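Local coordinates for ancylostoma secreted protein 1 (Necator americanus, PDB 3NT8) that is a secreted two-CAP-domain protein of the human hookworm, probably associated with the transition of infective larvae to parasitism, at residues Asn289-Gln294 / Val375-Phe380. Sequence-based numbering, arbitrary orientation.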
# COMPACT_ATOMS: atom_id res chain seq x y z
N ASN A 289 7.65 12.13 -15.63
CA ASN A 289 7.94 13.58 -15.42
C ASN A 289 6.92 14.56 -16.09
O ASN A 289 6.79 15.72 -15.73
CB ASN A 289 9.38 13.90 -15.83
CG ASN A 289 10.40 13.24 -14.93
OD1 ASN A 289 10.02 12.72 -13.87
ND2 ASN A 289 11.68 13.23 -15.33
N LYS A 290 6.16 14.05 -17.04
CA LYS A 290 5.13 14.85 -17.71
C LYS A 290 3.91 15.12 -16.86
O LYS A 290 3.20 16.10 -17.11
CB LYS A 290 4.71 14.19 -19.02
CG LYS A 290 5.80 14.28 -20.08
CD LYS A 290 5.30 13.57 -21.34
CE LYS A 290 6.44 13.42 -22.33
NZ LYS A 290 5.99 12.60 -23.46
N CYS A 291 3.65 14.26 -15.88
CA CYS A 291 2.62 14.49 -14.86
C CYS A 291 1.20 14.50 -15.40
O CYS A 291 0.26 15.04 -14.78
CB CYS A 291 2.92 15.77 -14.08
SG CYS A 291 4.17 15.51 -12.87
N VAL A 292 1.04 13.89 -16.57
CA VAL A 292 -0.28 13.64 -17.10
C VAL A 292 -0.68 12.13 -16.90
O VAL A 292 -0.10 11.21 -17.50
CB VAL A 292 -0.39 14.01 -18.63
CG1 VAL A 292 -1.82 13.91 -19.07
CG2 VAL A 292 0.23 15.45 -18.97
N TYR A 293 -1.71 11.92 -16.09
CA TYR A 293 -2.18 10.58 -15.79
C TYR A 293 -2.83 9.88 -17.00
O TYR A 293 -4.05 9.90 -17.19
CB TYR A 293 -3.09 10.59 -14.56
CG TYR A 293 -3.52 9.20 -14.22
CD1 TYR A 293 -2.59 8.29 -13.73
CD2 TYR A 293 -4.84 8.78 -14.43
CE1 TYR A 293 -2.93 6.99 -13.44
CE2 TYR A 293 -5.21 7.49 -14.12
CZ TYR A 293 -4.23 6.60 -13.63
OH TYR A 293 -4.54 5.33 -13.33
N GLN A 294 -1.99 9.28 -17.84
CA GLN A 294 -2.51 8.56 -18.99
C GLN A 294 -1.38 7.69 -19.50
O GLN A 294 -0.24 7.79 -19.02
CB GLN A 294 -3.03 9.54 -20.10
CG GLN A 294 -2.05 10.67 -20.46
CD GLN A 294 -2.40 11.46 -21.72
OE1 GLN A 294 -3.57 11.63 -22.09
NE2 GLN A 294 -1.38 11.99 -22.37
N VAL A 375 6.80 9.61 -9.41
CA VAL A 375 7.05 11.05 -9.64
C VAL A 375 6.08 11.81 -8.74
O VAL A 375 4.86 11.47 -8.70
CB VAL A 375 6.85 11.48 -11.14
CG1 VAL A 375 7.30 12.95 -11.36
CG2 VAL A 375 7.66 10.62 -12.07
N PHE A 376 6.59 12.80 -8.01
CA PHE A 376 5.68 13.63 -7.19
C PHE A 376 5.13 14.75 -8.06
O PHE A 376 5.85 15.69 -8.40
CB PHE A 376 6.34 14.19 -5.95
CG PHE A 376 6.87 13.14 -4.97
CD1 PHE A 376 6.21 11.92 -4.78
CD2 PHE A 376 7.97 13.40 -4.19
CE1 PHE A 376 6.69 10.98 -3.87
CE2 PHE A 376 8.46 12.46 -3.27
CZ PHE A 376 7.78 11.22 -3.13
N CYS A 377 3.87 14.64 -8.44
CA CYS A 377 3.24 15.65 -9.24
C CYS A 377 2.45 16.54 -8.28
O CYS A 377 2.20 16.16 -7.13
CB CYS A 377 2.39 15.01 -10.32
SG CYS A 377 3.35 14.05 -11.59
N ASN A 378 2.07 17.74 -8.73
CA ASN A 378 1.43 18.69 -7.81
C ASN A 378 -0.04 18.32 -7.46
O ASN A 378 -0.70 18.95 -6.60
CB ASN A 378 1.59 20.14 -8.29
CG ASN A 378 1.19 20.35 -9.76
OD1 ASN A 378 0.21 19.76 -10.26
ND2 ASN A 378 1.92 21.23 -10.43
N ASP A 379 -0.50 17.26 -8.08
CA ASP A 379 -1.89 16.90 -8.08
C ASP A 379 -2.11 15.43 -7.57
O ASP A 379 -3.25 15.02 -7.24
CB ASP A 379 -2.38 17.05 -9.52
CG ASP A 379 -3.86 17.12 -9.62
OD1 ASP A 379 -4.35 18.27 -9.82
OD2 ASP A 379 -4.53 16.05 -9.51
N PHE A 380 -1.03 14.66 -7.51
CA PHE A 380 -1.11 13.23 -7.18
C PHE A 380 0.29 12.72 -7.21
O PHE A 380 1.16 13.37 -7.81
CB PHE A 380 -1.99 12.43 -8.14
CG PHE A 380 -1.77 12.74 -9.61
CD1 PHE A 380 -0.73 12.17 -10.32
CD2 PHE A 380 -2.68 13.55 -10.30
CE1 PHE A 380 -0.55 12.44 -11.70
CE2 PHE A 380 -2.50 13.85 -11.70
CZ PHE A 380 -1.43 13.30 -12.38
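Phe380 meets the loop 289-294 with the far corner of its ring: CZ lies 3.4 Å from the backbone O of Cys291 and 3.9 Å from CB of Tyr293, both approaching the ring obliquely. The Tyr293 ring leads away from this meeting point, since CG is anti to the backbone N (chi1 -178°); the side chain touches Ile308 and Phe382 and makes a cation-pi contact with Lys310. Tyr293 is also the centre of an inverse gamma turn. All this belongs to the second CAP domain, where the loop leaving helix 278-288 is tied to the hairpin of strands 369-376 and 381-388 by the Cys291-Cys377 disulfide. Cys291 is the first residue past helix 278-288 to leave helical backbone angles, with a positive phi of 67°, and Cys377 lies in the hairpin turn, its N hydrogen-bonded to Phe380 O at 3.1 Å. At the other end of the contact the side chains of Asn289 and Val375 cross at about a right angle, and the amide OD1 rests by both methyls, 3.6 Å from CG2 and 3.7 Å from CG1 of Val375. Between the two patches runs the covalent link, Cys291 SG to Cys377 SG at 2.1 Å. The torsion about the S-S bond is -88°. Beside the bridge, Val375 CG1 lies 4.3 Å from Cys291 SG.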